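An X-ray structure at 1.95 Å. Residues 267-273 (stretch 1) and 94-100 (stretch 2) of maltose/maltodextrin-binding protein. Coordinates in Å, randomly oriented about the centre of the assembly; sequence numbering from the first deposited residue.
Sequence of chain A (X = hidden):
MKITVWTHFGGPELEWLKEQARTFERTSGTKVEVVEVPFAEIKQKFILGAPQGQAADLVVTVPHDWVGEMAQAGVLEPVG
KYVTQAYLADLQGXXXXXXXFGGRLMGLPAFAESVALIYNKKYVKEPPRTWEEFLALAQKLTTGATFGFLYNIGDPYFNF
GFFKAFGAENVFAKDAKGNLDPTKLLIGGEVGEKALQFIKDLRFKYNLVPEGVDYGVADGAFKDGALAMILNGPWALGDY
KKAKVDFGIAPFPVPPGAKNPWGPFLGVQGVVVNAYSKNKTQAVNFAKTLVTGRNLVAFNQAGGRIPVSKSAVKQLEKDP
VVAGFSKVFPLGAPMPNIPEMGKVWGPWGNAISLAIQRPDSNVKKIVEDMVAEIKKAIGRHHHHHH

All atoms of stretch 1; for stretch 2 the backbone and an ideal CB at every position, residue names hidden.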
ATOM      1  N   GLY A 267       3.667   0.738  -3.851  1.00 19.45           N
ATOM      2  CA  GLY A 267       4.179   0.215  -2.611  1.00 19.37           C
ATOM      3  C   GLY A 267       4.844  -1.092  -2.934  1.00 19.19           C
ATOM      4  O   GLY A 267       4.347  -1.843  -3.756  1.00 18.97           O
ATOM      5  N   VAL A 268       5.966  -1.357  -2.280  1.00 19.10           N
ATOM      6  CA  VAL A 268       6.614  -2.649  -2.369  1.00 19.48           C
ATOM      7  C   VAL A 268       6.567  -3.294  -1.001  1.00 19.20           C
ATOM      8  O   VAL A 268       7.003  -2.696  -0.003  1.00 18.87           O
ATOM      9  CB  VAL A 268       8.068  -2.541  -2.876  1.00 19.20           C
ATOM     10  CG1 VAL A 268       8.665  -3.910  -2.999  1.00 17.97           C
ATOM     11  CG2 VAL A 268       8.114  -1.803  -4.198  1.00 20.30           C
ATOM     12  N   GLN A 269       6.011  -4.504  -0.958  1.00 19.19           N
ATOM     13  CA  GLN A 269       6.021  -5.310   0.242  1.00 19.54           C
ATOM     14  C   GLN A 269       7.233  -6.243   0.204  1.00 20.28           C
ATOM     15  O   GLN A 269       7.480  -6.893  -0.802  1.00 20.90           O
ATOM     16  CB  GLN A 269       4.740  -6.126   0.350  1.00 19.24           C
ATOM     17  CG  GLN A 269       3.467  -5.297   0.500  1.00 17.86           C
ATOM     18  CD  GLN A 269       3.165  -4.872   1.927  1.00 18.54           C
ATOM     19  OE1 GLN A 269       3.558  -5.527   2.889  1.00 18.58           O
ATOM     20  NE2 GLN A 269       2.447  -3.764   2.065  1.00 14.85           N
ATOM     21  N   GLY A 270       7.959  -6.316   1.314  1.00 20.94           N
ATOM     22  CA  GLY A 270       9.128  -7.190   1.401  1.00 20.89           C
ATOM     23  C   GLY A 270       9.274  -7.860   2.738  1.00 20.98           C
ATOM     24  O   GLY A 270       8.705  -7.413   3.768  1.00 20.81           O
ATOM     25  N   VAL A 271      10.028  -8.957   2.732  1.00 21.15           N
ATOM     26  CA  VAL A 271      10.317  -9.672   3.952  1.00 21.67           C
ATOM     27  C   VAL A 271      11.552  -9.047   4.610  1.00 22.19           C
ATOM     28  O   VAL A 271      12.577  -8.805   3.939  1.00 22.96           O
ATOM     29  CB  VAL A 271      10.566 -11.186   3.709  1.00 21.48           C
ATOM     30  CG1 VAL A 271      10.840 -11.879   5.033  1.00 20.94           C
ATOM     31  CG2 VAL A 271       9.358 -11.861   2.948  1.00 20.29           C
ATOM     32  N   VAL A 272      11.458  -8.787   5.910  1.00 22.39           N
ATOM     33  CA  VAL A 272      12.595  -8.271   6.679  1.00 22.96           C
ATOM     34  C   VAL A 272      12.914  -9.216   7.819  1.00 24.10           C
ATOM     35  O   VAL A 272      12.031  -9.858   8.400  1.00 23.95           O
ATOM     36  CB  VAL A 272      12.378  -6.825   7.218  1.00 22.68           C
ATOM     37  CG1 VAL A 272      12.271  -5.822   6.042  1.00 20.10           C
ATOM     38  CG2 VAL A 272      11.147  -6.772   8.136  1.00 22.68           C
ATOM     39  N   VAL A 273      14.200  -9.323   8.118  1.00 25.01           N
ATOM     40  CA  VAL A 273      14.654 -10.159   9.200  1.00 25.76           C
ATOM     41  C   VAL A 273      15.067  -9.246  10.355  1.00 26.11           C
ATOM     42  O   VAL A 273      15.643  -8.195  10.138  1.00 26.77           O
ATOM     43  CB  VAL A 273      15.787 -11.121   8.706  1.00 26.52           C
ATOM     44  CG1 VAL A 273      16.446 -11.858   9.889  1.00 24.91           C
ATOM     45  CG2 VAL A 273      15.207 -12.128   7.730  1.00 26.67           C
ATOM     46  N   UNK A  94      12.845  -0.920  -9.332  1.00 29.18           N
ATOM     47  CA  UNK A  94      12.166  -0.092  -8.325  1.00 28.93           C
ATOM     48  C   UNK A  94      12.002  -0.846  -6.999  1.00 27.59           C
ATOM     49  O   UNK A  94      12.008  -0.245  -5.938  1.00 27.21           O
ATOM     50  CB  UNK A  94      10.797   0.354  -8.843  1.00 28.93           C
ATOM     51  N   UNK A  95      11.828  -2.162  -7.074  1.00 27.24           N
ATOM     52  CA  UNK A  95      11.671  -2.991  -5.871  1.00 27.01           C
ATOM     53  C   UNK A  95      12.977  -3.108  -5.101  1.00 26.36           C
ATOM     54  O   UNK A  95      12.982  -3.070  -3.863  1.00 24.95           O
ATOM     55  CB  UNK A  95      11.165  -4.386  -6.246  1.00 27.01           C
ATOM     56  N   UNK A  96      14.085  -3.271  -5.836  1.00 26.61           N
ATOM     57  CA  UNK A  96      15.408  -3.212  -5.250  1.00 26.83           C
ATOM     58  C   UNK A  96      15.619  -1.860  -4.569  1.00 26.23           C
ATOM     59  O   UNK A  96      15.997  -1.819  -3.426  1.00 25.92           O
ATOM     60  CB  UNK A  96      16.479  -3.455  -6.315  1.00 26.83           C
ATOM     61  N   UNK A  97      15.328  -0.765  -5.265  1.00 26.64           N
ATOM     62  CA  UNK A  97      15.520   0.572  -4.713  1.00 27.91           C
ATOM     63  C   UNK A  97      14.637   0.811  -3.491  1.00 27.20           C
ATOM     64  O   UNK A  97      15.069   1.448  -2.533  1.00 26.66           O
ATOM     65  CB  UNK A  97      15.230   1.629  -5.781  1.00 27.91           C
ATOM     66  N   UNK A  98      13.397   0.308  -3.520  1.00 26.83           N
ATOM     67  CA  UNK A  98      12.473   0.477  -2.384  1.00 26.58           C
ATOM     68  C   UNK A  98      13.060  -0.091  -1.075  1.00 26.77           C
ATOM     69  O   UNK A  98      12.864   0.478  -0.007  1.00 26.31           O
ATOM     70  CB  UNK A  98      11.139  -0.207  -2.691  1.00 26.58           C
ATOM     71  N   UNK A  99      13.773  -1.214  -1.164  1.00 26.39           N
ATOM     72  CA  UNK A  99      14.314  -1.863   0.028  1.00 26.98           C
ATOM     73  C   UNK A  99      15.795  -1.626   0.260  1.00 28.05           C
ATOM     74  O   UNK A  99      16.401  -2.289   1.109  1.00 27.99           O
ATOM     75  CB  UNK A  99      14.064  -3.370  -0.058  1.00 26.98           C
ATOM     76  N   UNK A 100      16.358  -0.663  -0.477  1.00 29.76           N
ATOM     77  CA  UNK A 100      17.751  -0.232  -0.307  1.00 30.42           C
ATOM     78  C   UNK A 100      17.803   1.064   0.513  1.00 31.57           C
ATOM     79  O   UNK A 100      17.097   2.043   0.226  1.00 32.19           O
ATOM     80  CB  UNK A 100      18.424  -0.031  -1.666  1.00 30.42           C
TER

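Stretch 1 is an extended strand, and positions 94 to 98 close a helix packed against it. The side that V268 presents to this helix is purely aliphatic, and beyond it G270 leaves the strand without a side chain.

At position 94 the CA-to-CB bond points sideways and the ideal CB has no atom of stretch 1 within 5.5 Å. Stretch 1 therefore hardly restricts the choice, and many helix-compatible residues would do. The residue is V94, whose carbonyl accepts the helical hydrogen bond from N of position 98, 2.8 Å from N to O.

Position 95 lies nearest V268, with 6.2 Å between the two CA atoms. Its CB points sideways, and the ideal CB is already 4.1 Å from V268 CG1, so a small apolar side chain would suffice for contact; a longer one would have to turn aside from the valine. The residue is A95, its CB 4.1 Å from V268 CG1. Its backbone takes part as well, with CA 4.1 Å from V268 CG2.

Positions 96 and 97 meet nothing of stretch 1: CB points away at 96 and is out of reach at 97. Polar or apolar residues would be equally compatible with the strand. They are V96 and E97, the latter with a carboxylate that has no partner in stretch 1.

At position 98 CB points toward the strand, and the ideal CB sits 3.7 Å from V268 CG2, already at van der Waals distance. Little space remains in that direction, which favours a small residue such as alanine, glycine or serine. A98 is found, and its CB packs 3.7 Å from V268 CG2.

Position 99 leaves helical phi/psi (-102/13). Its CB points toward stretch 1, yet no atom of the strand lies within 5.5 Å of the ideal CB. The gap asks for a long apolar side chain, aromatic, leucine or methionine, reaching the space over G270. F99 fills it, with chi1 at -88° (m), and has the largest contact area of stretch 2. CZ comes to 3.2 Å from G270 N; a CB on residue 270 would fall 2.5 Å from CZ, a clash that the glycine avoids. V268 O meets the ring edge at 3.4 Å from CE2, and V268 CG1 is 3.8 Å from the same CE2. V272 CG1 also lies at the edge, 4.0 Å from CE1.

Position 100 is out of reach, so stretch 1 sets no preference. T100 turns back to its own stretch, OG1 donating a hydrogen bond to V96 O at 2.8 Å.

Stretch 2 94-100: VAVEAFT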
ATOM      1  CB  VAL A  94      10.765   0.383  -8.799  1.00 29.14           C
ATOM      2  CG1 VAL A  94      10.879   1.309 -10.025  1.00 31.26           C
ATOM      3  CG2 VAL A  94       9.903  -0.798  -9.113  1.00 30.44           C
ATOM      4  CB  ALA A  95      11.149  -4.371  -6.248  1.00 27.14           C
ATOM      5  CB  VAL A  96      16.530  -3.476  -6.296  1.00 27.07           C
ATOM      6  CG1 VAL A  96      17.897  -3.291  -5.674  1.00 27.60           C
ATOM      7  CG2 VAL A  96      16.406  -4.881  -6.876  1.00 27.38           C
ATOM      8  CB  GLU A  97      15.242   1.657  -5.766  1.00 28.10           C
ATOM      9  CG  GLU A  97      16.258   1.739  -6.911  1.00 31.07           C
ATOM     10  CD  GLU A  97      15.768   2.611  -8.078  1.00 32.13           C
ATOM     11  OE1 GLU A  97      15.883   3.863  -8.001  1.00 39.18           O
ATOM     12  OE2 GLU A  97      15.265   2.047  -9.083  1.00 37.93           O
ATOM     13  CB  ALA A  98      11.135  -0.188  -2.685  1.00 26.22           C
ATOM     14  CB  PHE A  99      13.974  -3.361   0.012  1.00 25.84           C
ATOM     15  CG  PHE A  99      12.660  -3.644   0.642  1.00 24.62           C
ATOM     16  CD1 PHE A  99      12.576  -3.943   1.985  1.00 25.75           C
ATOM     17  CD2 PHE A  99      11.479  -3.516  -0.094  1.00 24.90           C
ATOM     18  CE1 PHE A  99      11.346  -4.150   2.580  1.00 24.02           C
ATOM     19  CE2 PHE A  99      10.245  -3.715   0.500  1.00 22.10           C
ATOM     20  CZ  PHE A  99      10.172  -4.030   1.821  1.00 23.55           C
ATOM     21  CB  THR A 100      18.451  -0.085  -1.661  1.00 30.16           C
ATOM     22  OG1 THR A 100      18.480  -1.361  -2.312  1.00 29.65           O
ATOM     23  CG2 THR A 100      19.895   0.447  -1.511  1.00 30.50           C
TER
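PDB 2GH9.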